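Local coordinates for protection of telomeres protein 1 (Schizosaccharomyces pombe, PDB 5USB) that binds single-stranded telomeric DNA to protect the 3' overhang and regulate telomerase, the present chain being an OB-fold DNA-binding domain of the whole protein, at residues Leu5-Ile9 with Val35-Asn41; Tyr18-Thr24 with Ile81-Val87. The protein carries 1 engineered substitution. One frame throughout, in Å; residues are numbered along the deposited sequence.

Contact 1. Residues Leu5-Ile9 with Val35-Asn41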
loop_
_atom_site.group_PDB
_atom_site.type_symbol
_atom_site.label_atom_id
_atom_site.label_comp_id
_atom_site.label_asym_id
_atom_site.label_seq_id
_atom_site.Cartn_x
_atom_site.Cartn_y
_atom_site.Cartn_z
ATOM N N LEU A 5 9.572 3.533 6.497
ATOM C CA LEU A 5 9.006 2.199 6.594
ATOM C C LEU A 5 7.527 2.315 6.957
ATOM O O LEU A 5 7.096 3.282 7.597
ATOM C CB LEU A 5 9.710 1.344 7.644
ATOM C CG LEU A 5 11.189 1.115 7.310
ATOM C CD1 LEU A 5 11.766 0.229 8.383
ATOM C CD2 LEU A 5 11.441 0.537 5.928
ATOM N N LEU A 6 6.742 1.304 6.572
ATOM C CA LEU A 6 5.316 1.405 6.854
ATOM C C LEU A 6 5.040 1.399 8.346
ATOM O O LEU A 6 4.029 1.942 8.794
ATOM C CB LEU A 6 4.541 0.302 6.135
ATOM C CG LEU A 6 4.289 0.626 4.657
ATOM C CD1 LEU A 6 3.552 -0.587 4.075
ATOM C CD2 LEU A 6 3.491 1.926 4.448
ATOM N N SER A 7 5.933 0.807 9.148
ATOM C CA SER A 7 5.770 0.851 10.592
ATOM C C SER A 7 5.907 2.256 11.161
ATOM O O SER A 7 5.473 2.493 12.301
ATOM C CB SER A 7 6.813 -0.043 11.232
ATOM O OG SER A 7 8.097 0.464 10.927
ATOM N N GLN A 8 6.488 3.176 10.401
ATOM C CA GLN A 8 6.751 4.540 10.850
ATOM C C GLN A 8 5.681 5.528 10.414
ATOM O O GLN A 8 5.692 6.678 10.882
ATOM C CB GLN A 8 8.113 5.003 10.328
ATOM C CG GLN A 8 9.265 4.140 10.801
ATOM C CD GLN A 8 10.577 4.454 10.099
ATOM O OE1 GLN A 8 10.635 4.749 8.884
ATOM N NE2 GLN A 8 11.664 4.388 10.874
ATOM N N ILE A 9 4.766 5.141 9.525
ATOM C CA ILE A 9 3.810 6.130 9.065
ATOM C C ILE A 9 2.708 6.312 10.098
ATOM O O ILE A 9 2.366 5.429 10.884
ATOM C CB ILE A 9 3.252 5.786 7.673
ATOM C CG1 ILE A 9 2.415 4.534 7.675
ATOM C CG2 ILE A 9 4.380 5.675 6.674
ATOM C CD1 ILE A 9 1.657 4.380 6.392
ATOM N N VAL A 35 -0.933 -3.238 0.344
ATOM C CA VAL A 35 0.515 -3.329 0.219
ATOM C C VAL A 35 1.175 -3.507 1.577
ATOM O O VAL A 35 0.595 -3.213 2.618
ATOM C CB VAL A 35 1.090 -2.111 -0.504
ATOM C CG1 VAL A 35 0.330 -1.884 -1.780
ATOM C CG2 VAL A 35 1.056 -0.886 0.367
ATOM N N THR A 36 2.391 -4.051 1.547
ATOM C CA THR A 36 3.160 -4.339 2.747
ATOM C C THR A 36 4.640 -4.127 2.486
ATOM O O THR A 36 5.108 -4.309 1.357
ATOM C CB THR A 36 2.947 -5.799 3.201
ATOM O OG1 THR A 36 3.589 -6.031 4.461
ATOM C CG2 THR A 36 3.542 -6.769 2.241
ATOM N N ASP A 37 5.382 -3.781 3.566
ATOM C CA ASP A 37 6.835 -3.920 3.505
ATOM C C ASP A 37 7.323 -4.874 4.587
ATOM O O ASP A 37 8.526 -4.900 4.904
ATOM C CB ASP A 37 7.543 -2.562 3.565
ATOM C CG ASP A 37 7.368 -1.846 4.864
ATOM O OD1 ASP A 37 6.766 -2.414 5.800
ATOM O OD2 ASP A 37 7.912 -0.704 4.983
ATOM N N TYR A 38 6.400 -5.662 5.133
ATOM C CA TYR A 38 6.659 -6.650 6.185
ATOM C C TYR A 38 7.153 -5.993 7.465
ATOM O O TYR A 38 7.958 -6.566 8.205
ATOM C CB TYR A 38 7.606 -7.737 5.656
ATOM C CG TYR A 38 6.891 -8.590 4.649
ATOM C CD1 TYR A 38 6.039 -9.591 5.087
ATOM C CD2 TYR A 38 7.013 -8.361 3.280
ATOM C CE1 TYR A 38 5.344 -10.367 4.217
ATOM C CE2 TYR A 38 6.290 -9.151 2.372
ATOM C CZ TYR A 38 5.456 -10.143 2.887
ATOM O OH TYR A 38 4.725 -10.972 2.066
ATOM N N THR A 39 6.677 -4.778 7.740
ATOM C CA THR A 39 6.845 -4.119 9.030
ATOM C C THR A 39 5.455 -3.830 9.589
ATOM O O THR A 39 4.517 -3.546 8.852
ATOM C CB THR A 39 7.713 -2.821 8.977
ATOM O OG1 THR A 39 6.996 -1.765 8.324
ATOM C CG2 THR A 39 9.060 -3.068 8.254
ATOM N N GLU A 40 5.321 -3.937 10.899
ATOM C CA GLU A 40 4.029 -3.878 11.587
ATOM C C GLU A 40 3.675 -2.462 11.990
ATOM O O GLU A 40 4.544 -1.701 12.405
ATOM C CB GLU A 40 4.110 -4.765 12.817
ATOM C CG GLU A 40 2.867 -5.009 13.548
ATOM C CD GLU A 40 3.105 -5.994 14.671
ATOM O OE1 GLU A 40 4.285 -6.355 14.893
ATOM O OE2 GLU A 40 2.125 -6.427 15.277
ATOM N N ASN A 41 2.398 -2.102 11.831
ATOM C CA ASN A 41 1.889 -0.809 12.260
ATOM C C ASN A 41 0.645 -1.002 13.099
ATOM O O ASN A 41 -0.304 -1.638 12.654
ATOM C CB ASN A 41 1.572 0.071 11.058
ATOM C CG ASN A 41 1.289 1.501 11.432
ATOM O OD1 ASN A 41 0.415 1.792 12.237
ATOM N ND2 ASN A 41 2.012 2.408 10.817
HETATM O O HOH W 1 0.541 4.233 13.174
#
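Both N-H groups of the Asn41 amide are spent on the 5-9 segment: ND2 donates to Leu6 O at 2.9 Å, in the carbonyl plane, and to Ile9 O at 3.0 Å. Each acceptor lies almost in the amide plane, and the pair fixes the flip of the amide; a water lies within hydrogen-bonding distance of Asn41 OD1 and Ile9 O, while Leu43 N bonds to OD1. With CG anti to the backbone N (chi1 -169°), the Asn41 side chain reaches both carbonyls. The start of the turn at 6-8 is held by Asp37, whose OD2 accepts from Leu6 N at 2.8 Å on its syn side, somewhat out of the carboxylate plane. Thr39 OG1 steadies the carboxylate by donating to the syn lone pair of Asp37 OD1 at 2.6 Å, and accepts a weak bond from Ser7 N. On the sheet side, Leu6 CD1 lies 4.0 Å from Thr36 CA and its side chain continues onto Phe17, while Ile9 packs on Cys15 and Ile65. Thr36 OG1 accepts from Tyr38 N in an ST turn where strand 31-36 ends, and also bonds to Phe63 O. Thus side chains of the post-strand loop bind the N-terminal turn against the β-sheet of the OB-fold.

Contact 2. Residues Tyr18-Thr24 with Ile81-Val87; sequences YAQVIKT and IKEGDYV. With nucleotides of chain B.
Gln20 is extended, with CG anti to the backbone N (chi1 -170°), and Tyr86 has its ring anti to its carbonyl carbon (chi1 -61°), which lays the amide over the ring with their planes 13° apart. Gln20 CG makes a CH-pi contact over the ring face, 4.2 Å from the centroid. Gln20 NE2 gives a nearly straight bond of 3.1 Å to Gly84 O, and a water joins Gln20 OE1 to Tyr86 OH. With a leucine here, the Gly84 carbonyl would probably lose its side-chain donor and the water one of its two anchors. The backbones pair antiparallel at Ala19-Val87 (hydrogen-bonded) and Gln20-Tyr86 (non-hydrogen-bonded); bonding continues into a type II turn, Lys82-Asp85, where Val21 N donates to Asp85 O and Gly84 N to Val21 O, both at 2.8 Å. Val21 CG2 touches Ile81 CG2 and Val87 CG1, each at 3.8 Å. Glu83 OE1 accepts from Thr24 N at 3.0 Å through its anti lone pair, beside Lys23, whose NZ donates to N7 of DG7 of chain B at 2.8 Å. Strand 31-36 flanks strand 14-26, with a classic bulge at Ile22 and Lys23; strand 117-121 pairs with 86-90, and helix 129-138 packs on Gln20 and Tyr86.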
loop_
_atom_site.group_PDB
_atom_site.type_symbol
_atom_site.label_atom_id
_atom_site.label_comp_id
_atom_site.label_asym_id
_atom_site.label_seq_id
_atom_site.Cartn_x
_atom_site.Cartn_y
_atom_site.Cartn_z
ATOM N N TYR A 18 8.354 2.267 -0.191
ATOM C CA TYR A 18 8.430 1.122 -1.082
ATOM C C TYR A 18 7.595 0.001 -0.464
ATOM O O TYR A 18 7.591 -0.179 0.755
ATOM C CB TYR A 18 9.886 0.648 -1.227
ATOM C CG TYR A 18 10.766 1.581 -2.027
ATOM C CD1 TYR A 18 10.913 1.367 -3.375
ATOM C CD2 TYR A 18 11.454 2.621 -1.428
ATOM C CE1 TYR A 18 11.712 2.195 -4.131
ATOM C CE2 TYR A 18 12.252 3.459 -2.167
ATOM C CZ TYR A 18 12.381 3.245 -3.505
ATOM O OH TYR A 18 13.189 4.078 -4.287
ATOM N N ALA A 19 6.924 -0.773 -1.301
ATOM C CA ALA A 19 6.092 -1.848 -0.777
ATOM C C ALA A 19 5.852 -2.893 -1.850
ATOM O O ALA A 19 6.042 -2.656 -3.049
ATOM C CB ALA A 19 4.767 -1.303 -0.277
ATOM N N GLN A 20 5.427 -4.065 -1.399
ATOM C CA GLN A 20 4.986 -5.130 -2.279
ATOM C C GLN A 20 3.463 -5.222 -2.256
ATOM O O GLN A 20 2.836 -5.106 -1.198
ATOM C CB GLN A 20 5.591 -6.471 -1.872
ATOM C CG GLN A 20 5.328 -7.517 -2.936
ATOM C CD GLN A 20 6.070 -8.809 -2.734
ATOM O OE1 GLN A 20 6.356 -9.208 -1.613
ATOM N NE2 GLN A 20 6.312 -9.522 -3.841
ATOM N N VAL A 21 2.880 -5.388 -3.440
ATOM C CA VAL A 21 1.435 -5.469 -3.589
ATOM C C VAL A 21 0.989 -6.885 -3.261
ATOM O O VAL A 21 1.404 -7.856 -3.913
ATOM C CB VAL A 21 0.992 -5.070 -5.001
ATOM C CG1 VAL A 21 -0.513 -5.226 -5.132
ATOM C CG2 VAL A 21 1.403 -3.678 -5.297
ATOM N N ILE A 22 0.084 -6.993 -2.297
ATOM C CA ILE A 22 -0.464 -8.280 -1.891
ATOM C C ILE A 22 -1.774 -8.574 -2.589
ATOM O O ILE A 22 -2.007 -9.706 -3.014
ATOM C CB ILE A 22 -0.638 -8.325 -0.356
ATOM C CG1 ILE A 22 0.672 -8.116 0.391
ATOM C CG2 ILE A 22 -1.281 -9.652 0.019
ATOM C CD1 ILE A 22 1.745 -9.127 0.021
ATOM N N LYS A 23 -2.619 -7.561 -2.720
ATOM C CA LYS A 23 -3.960 -7.721 -3.245
ATOM C C LYS A 23 -4.350 -6.482 -4.032
ATOM O O LYS A 23 -4.023 -5.360 -3.638
ATOM C CB LYS A 23 -4.955 -7.939 -2.093
ATOM C CG LYS A 23 -6.398 -8.108 -2.527
ATOM C CD LYS A 23 -7.247 -8.349 -1.317
ATOM C CE LYS A 23 -8.728 -8.287 -1.661
ATOM N NZ LYS A 23 -9.154 -9.447 -2.424
ATOM N N THR A 24 -5.066 -6.695 -5.131
ATOM C CA THR A 24 -5.693 -5.622 -5.876
ATOM C C THR A 24 -7.179 -5.893 -6.000
ATOM O O THR A 24 -7.603 -7.048 -6.024
ATOM C CB THR A 24 -5.096 -5.461 -7.287
ATOM O OG1 THR A 24 -5.316 -6.622 -8.073
ATOM C CG2 THR A 24 -3.607 -5.223 -7.222
ATOM N N ILE A 81 -0.840 -2.277 -12.289
ATOM C CA ILE A 81 -0.260 -2.789 -11.051
ATOM C C ILE A 81 -0.935 -4.107 -10.704
ATOM O O ILE A 81 -2.169 -4.193 -10.635
ATOM C CB ILE A 81 -0.419 -1.779 -9.905
ATOM C CG1 ILE A 81 0.186 -0.454 -10.241
ATOM C CG2 ILE A 81 0.188 -2.341 -8.595
ATOM C CD1 ILE A 81 1.675 -0.494 -10.494
ATOM N N LYS A 82 -0.131 -5.136 -10.469
ATOM C CA LYS A 82 -0.631 -6.492 -10.257
ATOM C C LYS A 82 -0.150 -7.003 -8.914
ATOM O O LYS A 82 0.871 -6.570 -8.380
ATOM C CB LYS A 82 -0.142 -7.501 -11.309
ATOM C CG LYS A 82 -0.370 -7.142 -12.789
ATOM C CD LYS A 82 -1.817 -6.996 -13.126
ATOM C CE LYS A 82 -2.000 -6.493 -14.559
ATOM N NZ LYS A 82 -3.428 -6.133 -14.805
ATOM N N GLU A 83 -0.875 -7.981 -8.394
ATOM C CA GLU A 83 -0.443 -8.674 -7.199
ATOM C C GLU A 83 0.965 -9.242 -7.389
ATOM O O GLU A 83 1.256 -9.867 -8.417
ATOM C CB GLU A 83 -1.452 -9.787 -6.871
ATOM C CG GLU A 83 -2.786 -9.175 -6.499
ATOM C CD GLU A 83 -3.897 -10.138 -6.141
ATOM O OE1 GLU A 83 -4.989 -9.650 -5.726
ATOM O OE2 GLU A 83 -3.687 -11.369 -6.242
ATOM N N GLY A 84 1.805 -9.032 -6.392
ATOM C CA GLY A 84 3.196 -9.458 -6.412
ATOM C C GLY A 84 4.159 -8.410 -6.923
ATOM O O GLY A 84 5.376 -8.498 -6.648
ATOM N N ASP A 85 3.648 -7.393 -7.608
ATOM C CA ASP A 85 4.492 -6.295 -8.035
ATOM C C ASP A 85 5.029 -5.502 -6.832
ATOM O O ASP A 85 4.448 -5.468 -5.734
ATOM C CB ASP A 85 3.726 -5.327 -8.932
ATOM C CG ASP A 85 3.469 -5.847 -10.311
ATOM O OD1 ASP A 85 4.038 -6.887 -10.721
ATOM O OD2 ASP A 85 2.675 -5.172 -11.009
ATOM N N TYR A 86 6.162 -4.837 -7.056
ATOM C CA TYR A 86 6.689 -3.866 -6.118
ATOM C C TYR A 86 6.350 -2.475 -6.606
ATOM O O TYR A 86 6.310 -2.227 -7.817
ATOM C CB TYR A 86 8.203 -4.027 -5.965
ATOM C CG TYR A 86 8.600 -5.366 -5.432
ATOM C CD1 TYR A 86 8.693 -5.575 -4.081
ATOM C CD2 TYR A 86 8.870 -6.415 -6.282
ATOM C CE1 TYR A 86 9.051 -6.804 -3.570
ATOM C CE2 TYR A 86 9.208 -7.649 -5.790
ATOM C CZ TYR A 86 9.313 -7.831 -4.430
ATOM O OH TYR A 86 9.676 -9.079 -3.922
ATOM N N VAL A 87 6.020 -1.601 -5.674
ATOM C CA VAL A 87 5.632 -0.239 -5.989
ATOM C C VAL A 87 6.419 0.729 -5.107
ATOM O O VAL A 87 6.863 0.397 -4.002
ATOM C CB VAL A 87 4.112 0.016 -5.859
ATOM C CG1 VAL A 87 3.303 -0.810 -6.867
ATOM C CG2 VAL A 87 3.615 -0.271 -4.476
ATOM P P DG B 7 -14.816 -14.826 -0.143
ATOM O OP1 DG B 7 -16.028 -15.530 0.326
ATOM O OP2 DG B 7 -13.619 -15.567 -0.443
ATOM O "O5'" DG B 7 -15.143 -13.993 -1.460
ATOM C "C5'" DG B 7 -16.438 -13.462 -1.664
ATOM C "C4'" DG B 7 -16.439 -12.559 -2.871
ATOM O "O4'" DG B 7 -15.789 -11.321 -2.519
ATOM C "C3'" DG B 7 -15.699 -13.100 -4.096
ATOM O "O3'" DG B 7 -16.528 -12.944 -5.232
ATOM C "C2'" DG B 7 -14.585 -12.099 -4.319
ATOM C "C1'" DG B 7 -15.105 -10.861 -3.648
ATOM N N9 DG B 7 -14.036 -9.983 -3.211
ATOM C C8 DG B 7 -12.719 -10.315 -3.033
ATOM N N7 DG B 7 -11.975 -9.299 -2.696
ATOM C C5 DG B 7 -12.853 -8.229 -2.661
ATOM C C6 DG B 7 -12.622 -6.864 -2.379
ATOM O O6 DG B 7 -11.569 -6.318 -2.061
ATOM N N1 DG B 7 -13.792 -6.117 -2.458
ATOM C C2 DG B 7 -15.023 -6.622 -2.786
ATOM N N2 DG B 7 -16.029 -5.746 -2.819
ATOM N N3 DG B 7 -15.250 -7.894 -3.063
ATOM C C4 DG B 7 -14.129 -8.635 -2.985
HETATM O O HOH W 2 9.119 -9.728 -1.470
HETATM O O HOH W 3 -8.291 -9.438 -5.169
HETATM O O HOH W 4 -3.437 -8.336 -9.796
#

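In the fold
From the N terminus the segments come in the order 5-9, 18-24, 35-41, 81-87, and the two contacts cross instead of nesting. Contact 1 closes a loop of 25 residues that holds strand 14-26 and most of strand 31-36, so the leading segment folds back beside the end of the first hairpin. Contact 2 starts inside that loop and closes a longer one of 56 residues, which takes in strands 31-36 and 65-69 and helix 72-77 before returning to strand 14-26. Their centres lie about 14 Å apart, yet they touch: Thr36 O and Gln20 N, 2.8 Å apart, probably hydrogen-bond. The curled sheet thereby links the N-terminal turn to the DNA-contacting strand.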